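Local coordinates for protein chitosanase (Gynuella sunshinyii YC6258, PDB 6X2Q) that probably hydrolyses chitosan as a family 46 glycoside hydrolase and binds a chitosan tetramer in its cleft, at residues E55-L63 against V105-E116. Numbering follows the deposited sequence.
Sequences EVIQRYSRL and VFRQVQDDVVDE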
ATOM      1  N   GLU A  55      14.343   6.007   1.386  1.00 34.20           N
ATOM      2  CA  GLU A  55      13.959   6.962   2.407  1.00 37.43           C
ATOM      3  C   GLU A  55      13.981   6.332   3.796  1.00 37.36           C
ATOM      4  O   GLU A  55      14.445   6.959   4.753  1.00 33.29           O
ATOM      5  CB  GLU A  55      12.591   7.544   2.100  1.00 35.39           C
ATOM      6  CG  GLU A  55      12.279   8.678   3.023  1.00 42.38           C
ATOM      7  CD  GLU A  55      10.858   9.130   2.918  1.00 43.80           C
ATOM      8  OE1 GLU A  55      10.434   9.907   3.794  1.00 47.30           O
ATOM      9  OE2 GLU A  55      10.170   8.708   1.966  1.00 42.27           O
ATOM     10  N   VAL A  56      13.506   5.089   3.921  1.00 33.22           N
ATOM     11  CA  VAL A  56      13.505   4.426   5.222  1.00 30.55           C
ATOM     12  C   VAL A  56      14.931   4.322   5.759  1.00 39.57           C
ATOM     13  O   VAL A  56      15.224   4.717   6.899  1.00 33.04           O
ATOM     14  CB  VAL A  56      12.833   3.044   5.117  1.00 28.91           C
ATOM     15  CG1 VAL A  56      13.055   2.236   6.378  1.00 29.85           C
ATOM     16  CG2 VAL A  56      11.326   3.178   4.820  1.00 32.47           C
ATOM     17  N   ILE A  57      15.849   3.817   4.930  1.00 38.38           N
ATOM     18  CA  ILE A  57      17.210   3.599   5.397  1.00 34.31           C
ATOM     19  C   ILE A  57      17.899   4.929   5.648  1.00 35.80           C
ATOM     20  O   ILE A  57      18.601   5.086   6.650  1.00 33.68           O
ATOM     21  CB  ILE A  57      17.972   2.695   4.408  1.00 37.06           C
ATOM     22  CG1 ILE A  57      17.348   1.296   4.448  1.00 34.68           C
ATOM     23  CG2 ILE A  57      19.494   2.614   4.727  1.00 29.83           C
ATOM     24  CD1 ILE A  57      17.778   0.366   3.321  1.00 34.91           C
ATOM     25  N   GLN A  58      17.656   5.930   4.794  1.00 37.91           N
ATOM     26  CA  GLN A  58      18.246   7.247   5.036  1.00 37.65           C
ATOM     27  C   GLN A  58      17.764   7.835   6.357  1.00 40.43           C
ATOM     28  O   GLN A  58      18.570   8.303   7.173  1.00 35.64           O
ATOM     29  CB  GLN A  58      17.945   8.201   3.881  1.00 38.49           C
ATOM     30  CG  GLN A  58      18.923   8.041   2.735  1.00 40.21           C
ATOM     31  CD  GLN A  58      18.651   8.967   1.560  1.00 47.08           C
ATOM     32  OE1 GLN A  58      17.525   9.442   1.361  1.00 45.94           O
ATOM     33  NE2 GLN A  58      19.689   9.213   0.756  1.00 49.39           N
ATOM     34  N   ARG A  59      16.453   7.822   6.595  1.00 38.17           N
ATOM     35  CA  ARG A  59      15.971   8.375   7.852  1.00 38.06           C
ATOM     36  C   ARG A  59      16.525   7.591   9.031  1.00 37.41           C
ATOM     37  O   ARG A  59      16.904   8.176  10.048  1.00 36.30           O
ATOM     38  CB  ARG A  59      14.449   8.400   7.870  1.00 35.66           C
ATOM     39  CG  ARG A  59      13.914   9.258   6.756  1.00 46.41           C
ATOM     40  CD  ARG A  59      12.422   9.376   6.800  1.00 42.93           C
ATOM     41  NE  ARG A  59      12.000  10.152   7.948  1.00 55.42           N
ATOM     42  CZ  ARG A  59      10.748  10.539   8.149  1.00 52.13           C
ATOM     43  NH1 ARG A  59       9.819  10.222   7.263  1.00 48.28           N
ATOM     44  NH2 ARG A  59      10.432  11.241   9.227  1.00 56.36           N
ATOM     45  N   TYR A  60      16.604   6.268   8.902  1.00 34.32           N
ATOM     46  CA  TYR A  60      17.136   5.467   9.987  1.00 32.77           C
ATOM     47  C   TYR A  60      18.603   5.792  10.229  1.00 39.52           C
ATOM     48  O   TYR A  60      19.060   5.821  11.378  1.00 34.10           O
ATOM     49  CB  TYR A  60      16.952   3.992   9.667  1.00 36.01           C
ATOM     50  CG  TYR A  60      17.418   3.041  10.746  1.00 37.81           C
ATOM     51  CD1 TYR A  60      16.856   3.072  12.022  1.00 33.22           C
ATOM     52  CD2 TYR A  60      18.408   2.096  10.483  1.00 35.84           C
ATOM     53  CE1 TYR A  60      17.274   2.186  13.013  1.00 35.95           C
ATOM     54  CE2 TYR A  60      18.836   1.207  11.465  1.00 36.35           C
ATOM     55  CZ  TYR A  60      18.278   1.261  12.731  1.00 40.58           C
ATOM     56  OH  TYR A  60      18.698   0.373  13.706  1.00 42.07           O
ATOM     57  N   SER A  61      19.342   6.076   9.156  1.00 37.99           N
ATOM     58  CA  SER A  61      20.770   6.328   9.272  1.00 36.68           C
ATOM     59  C   SER A  61      21.042   7.683   9.897  1.00 41.12           C
ATOM     60  O   SER A  61      22.107   7.887  10.495  1.00 39.01           O
ATOM     61  CB  SER A  61      21.415   6.227   7.900  1.00 36.52           C
ATOM     62  OG  SER A  61      21.431   4.863   7.494  1.00 42.66           O
ATOM     63  N   ARG A  62      20.095   8.614   9.790  1.00 33.93           N
ATOM     64  CA  ARG A  62      20.245   9.859  10.526  1.00 43.11           C
ATOM     65  C   ARG A  62      20.026   9.646  12.024  1.00 39.87           C
ATOM     66  O   ARG A  62      20.647  10.331  12.840  1.00 43.70           O
ATOM     67  CB  ARG A  62      19.308  10.920   9.945  1.00 43.55           C
ATOM     68  CG  ARG A  62      19.542  12.299  10.506  1.00 54.18           C
ATOM     69  CD  ARG A  62      20.638  13.051   9.747  1.00 55.59           C
ATOM     70  NE  ARG A  62      20.921  14.351  10.357  1.00 58.12           N
ATOM     71  CZ  ARG A  62      21.616  14.525  11.481  1.00 58.34           C
ATOM     72  NH1 ARG A  62      21.805  15.757  11.951  1.00 48.46           N
ATOM     73  NH2 ARG A  62      22.118  13.474  12.134  1.00 53.47           N
ATOM     74  N   LEU A  63      19.193   8.680  12.406  1.00 39.70           N
ATOM     75  CA  LEU A  63      19.006   8.365  13.822  1.00 36.88           C
ATOM     76  C   LEU A  63      20.131   7.498  14.361  1.00 39.29           C
ATOM     77  O   LEU A  63      20.441   7.562  15.564  1.00 35.12           O
ATOM     78  CB  LEU A  63      17.677   7.631  14.056  1.00 31.90           C
ATOM     79  CG  LEU A  63      16.339   8.223  13.593  1.00 35.85           C
ATOM     80  CD1 LEU A  63      15.225   7.219  13.837  1.00 31.37           C
ATOM     81  CD2 LEU A  63      16.009   9.532  14.294  1.00 31.84           C
ATOM     82  N   VAL A 105      12.961   1.002  16.785  1.00 32.51           N
ATOM     83  CA  VAL A 105      13.173   2.322  16.200  1.00 36.44           C
ATOM     84  C   VAL A 105      13.134   2.239  14.678  1.00 32.65           C
ATOM     85  O   VAL A 105      12.629   3.149  14.007  1.00 32.42           O
ATOM     86  CB  VAL A 105      14.497   2.936  16.695  1.00 35.27           C
ATOM     87  CG1 VAL A 105      14.704   4.302  16.061  1.00 33.86           C
ATOM     88  CG2 VAL A 105      14.524   3.039  18.230  1.00 38.78           C
ATOM     89  N   PHE A 106      13.681   1.155  14.113  1.00 31.67           N
ATOM     90  CA  PHE A 106      13.587   0.925  12.670  1.00 31.09           C
ATOM     91  C   PHE A 106      12.140   0.729  12.243  1.00 31.55           C
ATOM     92  O   PHE A 106      11.699   1.316  11.251  1.00 31.44           O
ATOM     93  CB  PHE A 106      14.423  -0.289  12.268  1.00 31.56           C
ATOM     94  CG  PHE A 106      14.500  -0.502  10.780  1.00 37.16           C
ATOM     95  CD1 PHE A 106      15.082   0.451   9.959  1.00 35.93           C
ATOM     96  CD2 PHE A 106      14.017  -1.661  10.206  1.00 34.69           C
ATOM     97  CE1 PHE A 106      15.153   0.257   8.587  1.00 37.66           C
ATOM     98  CE2 PHE A 106      14.093  -1.864   8.828  1.00 33.08           C
ATOM     99  CZ  PHE A 106      14.654  -0.904   8.021  1.00 33.98           C
ATOM    100  N   ARG A 107      11.391  -0.091  12.988  1.00 28.12           N
ATOM    101  CA  ARG A 107       9.965  -0.251  12.720  1.00 34.48           C
ATOM    102  C   ARG A 107       9.245   1.086  12.795  1.00 32.67           C
ATOM    103  O   ARG A 107       8.369   1.375  11.970  1.00 31.55           O
ATOM    104  CB  ARG A 107       9.363  -1.259  13.701  1.00 33.54           C
ATOM    105  CG  ARG A 107      10.094  -2.613  13.654  1.00 35.76           C
ATOM    106  CD  ARG A 107       9.229  -3.766  14.134  1.00 35.01           C
ATOM    107  NE  ARG A 107       8.889  -3.656  15.551  1.00 39.36           N
ATOM    108  CZ  ARG A 107       9.677  -4.056  16.550  1.00 36.35           C
ATOM    109  NH1 ARG A 107      10.863  -4.595  16.305  1.00 38.19           N
ATOM    110  NH2 ARG A 107       9.277  -3.919  17.798  1.00 35.13           N
ATOM    111  N   GLN A 108       9.640   1.935  13.745  1.00 29.69           N
ATOM    112  CA  GLN A 108       9.025   3.254  13.873  1.00 32.76           C
ATOM    113  C   GLN A 108       9.277   4.104  12.633  1.00 31.66           C
ATOM    114  O   GLN A 108       8.369   4.796  12.156  1.00 31.31           O
ATOM    115  CB  GLN A 108       9.547   3.959  15.134  1.00 28.47           C
ATOM    116  CG  GLN A 108       8.970   5.361  15.366  1.00 27.84           C
ATOM    117  CD  GLN A 108       7.451   5.349  15.553  1.00 35.22           C
ATOM    118  OE1 GLN A 108       6.934   4.698  16.455  1.00 30.04           O
ATOM    119  NE2 GLN A 108       6.738   6.068  14.689  1.00 34.58           N
ATOM    120  N   VAL A 109      10.499   4.051  12.086  1.00 29.65           N
ATOM    121  CA  VAL A 109      10.795   4.764  10.843  1.00 27.76           C
ATOM    122  C   VAL A 109       9.878   4.278   9.720  1.00 28.77           C
ATOM    123  O   VAL A 109       9.368   5.073   8.922  1.00 25.56           O
ATOM    124  CB  VAL A 109      12.287   4.603  10.470  1.00 32.16           C
ATOM    125  CG1 VAL A 109      12.575   5.172   9.074  1.00 27.03           C
ATOM    126  CG2 VAL A 109      13.185   5.279  11.507  1.00 28.95           C
ATOM    127  N   GLN A 110       9.657   2.964   9.641  1.00 26.35           N
ATOM    128  CA  GLN A 110       8.716   2.434   8.659  1.00 29.47           C
ATOM    129  C   GLN A 110       7.315   3.005   8.874  1.00 31.02           C
ATOM    130  O   GLN A 110       6.618   3.327   7.903  1.00 29.02           O
ATOM    131  CB  GLN A 110       8.688   0.912   8.738  1.00 25.05           C
ATOM    132  CG  GLN A 110       9.963   0.245   8.270  1.00 31.40           C
ATOM    133  CD  GLN A 110       9.792  -1.260   8.132  1.00 36.83           C
ATOM    134  OE1 GLN A 110       8.823  -1.729   7.510  1.00 33.19           O
ATOM    135  NE2 GLN A 110      10.726  -2.027   8.713  1.00 30.06           N
ATOM    136  N   ASP A 111       6.896   3.156  10.142  1.00 26.94           N
ATOM    137  CA  ASP A 111       5.578   3.730  10.422  1.00 33.18           C
ATOM    138  C   ASP A 111       5.525   5.178   9.963  1.00 32.37           C
ATOM    139  O   ASP A 111       4.531   5.617   9.371  1.00 32.69           O
ATOM    140  CB  ASP A 111       5.241   3.656  11.920  1.00 26.85           C
ATOM    141  CG  ASP A 111       5.110   2.226  12.441  1.00 36.75           C
ATOM    142  OD1 ASP A 111       4.872   1.304  11.634  1.00 34.60           O
ATOM    143  OD2 ASP A 111       5.268   2.012  13.669  1.00 38.56           O
ATOM    144  N   ASP A 112       6.585   5.938  10.243  1.00 28.48           N
ATOM    145  CA  ASP A 112       6.594   7.346   9.867  1.00 33.61           C
ATOM    146  C   ASP A 112       6.539   7.499   8.354  1.00 31.70           C
ATOM    147  O   ASP A 112       5.788   8.327   7.831  1.00 29.82           O
ATOM    148  CB  ASP A 112       7.840   8.047  10.428  1.00 37.25           C
ATOM    149  CG  ASP A 112       7.857   8.121  11.970  1.00 42.71           C
ATOM    150  OD1 ASP A 112       6.806   7.896  12.616  1.00 37.68           O
ATOM    151  OD2 ASP A 112       8.943   8.425  12.531  1.00 46.38           O
ATOM    152  N   VAL A 113       7.331   6.708   7.633  1.00 31.63           N
ATOM    153  CA  VAL A 113       7.311   6.794   6.176  1.00 31.05           C
ATOM    154  C   VAL A 113       5.944   6.405   5.631  1.00 29.96           C
ATOM    155  O   VAL A 113       5.394   7.099   4.765  1.00 30.44           O
ATOM    156  CB  VAL A 113       8.431   5.937   5.572  1.00 32.86           C
ATOM    157  CG1 VAL A 113       8.294   5.904   4.081  1.00 33.92           C
ATOM    158  CG2 VAL A 113       9.782   6.489   5.983  1.00 33.31           C
ATOM    159  N   VAL A 114       5.372   5.304   6.133  1.00 25.00           N
ATOM    160  CA  VAL A 114       4.020   4.936   5.734  1.00 29.99           C
ATOM    161  C   VAL A 114       3.074   6.105   5.935  1.00 32.87           C
ATOM    162  O   VAL A 114       2.319   6.477   5.029  1.00 27.67           O
ATOM    163  CB  VAL A 114       3.534   3.703   6.510  1.00 33.74           C
ATOM    164  CG1 VAL A 114       2.048   3.486   6.245  1.00 32.43           C
ATOM    165  CG2 VAL A 114       4.310   2.472   6.082  1.00 30.39           C
ATOM    166  N   ASP A 115       3.132   6.728   7.121  1.00 33.54           N
ATOM    167  CA  ASP A 115       2.258   7.864   7.392  1.00 31.25           C
ATOM    168  C   ASP A 115       2.519   9.013   6.424  1.00 34.86           C
ATOM    169  O   ASP A 115       1.572   9.619   5.901  1.00 31.79           O
ATOM    170  CB  ASP A 115       2.434   8.343   8.837  1.00 39.15           C
ATOM    171  CG  ASP A 115       1.278   9.225   9.291  1.00 43.88           C
ATOM    172  OD1 ASP A 115       0.146   8.698   9.443  1.00 47.17           O
ATOM    173  OD2 ASP A 115       1.496  10.448   9.451  1.00 45.84           O
ATOM    174  N   GLU A 116       3.799   9.329   6.173  1.00 30.24           N
ATOM    175  CA  GLU A 116       4.130  10.451   5.298  1.00 35.15           C
ATOM    176  C   GLU A 116       3.809  10.153   3.833  1.00 34.33           C
ATOM    177  O   GLU A 116       3.284  11.020   3.124  1.00 29.55           O
ATOM    178  CB  GLU A 116       5.610  10.823   5.445  1.00 37.65           C
ATOM    179  CG  GLU A 116       5.995  12.116   4.704  1.00 44.90           C
ATOM    180  CD  GLU A 116       7.390  12.092   4.033  1.00 54.00           C
ATOM    181  OE1 GLU A 116       7.969  13.190   3.845  1.00 57.46           O
ATOM    182  OE2 GLU A 116       7.895  11.000   3.670  1.00 49.01           O
TER
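Helices 55-63 and 105-116 cross steeply, nearer antiparallel than parallel, with 129° between their directions and axes 9.4 Å apart; the nearest CA atoms are those of Val56 with Gln110 and Tyr60 with Phe106. This knobs-into-holes packing joins helix 52-63 to the long helix 104-129 in the largely helical, lysozyme-clan fold of family 46 chitosanases. On the buried side of the interface two rings meet edge to face: CD1 of Phe106 points down on the face of Tyr60, 3.6 Å from CG of Tyr60, with the planes 68° apart. CG of Tyr60, anti to the backbone N, carries the ring across to helix 105-116, and chi2 near 60° turns a face to Phe106, whose CB also lies over that face in a CH-pi contact. A tyrosine suits the spot because its flat ring packs here while OH bonds to Asn103 and Arg64; replaced by an alanine, it would probably leave the edge of Phe106 without its aromatic face and Asn103 and Arg64 without that hydroxyl partner. Val56, compact and branched, drops between Phe106, Val109, Gln110 and Val113, its CG1 3.6 Å from CE1 of Phe106 and its CG2 3.8 Å from CG2 of Val113. Phe46 and Trp97 close over this buried patch. In return Val109 is the knob of the other helix, CG1 lying 3.5 Å from the carbonyl O of Val56 and CG2 against CD1 of Leu63. The long chain of Arg59 suits the partly exposed margin: its methylenes pass Val109 and Val113, and its bend at chi3 brings NH1 into a salt bridge with OE1 of Glu55, one turn earlier on the same helix. The side chain of Glu55 is about 6 Å from a bound glucosamine unit, placing this margin close to the sugar-binding cleft. Here two acids meet near the charge of Arg59, which would ease their approach, OE1 of Glu55 lying 2.8 Å from OE2 of Glu116.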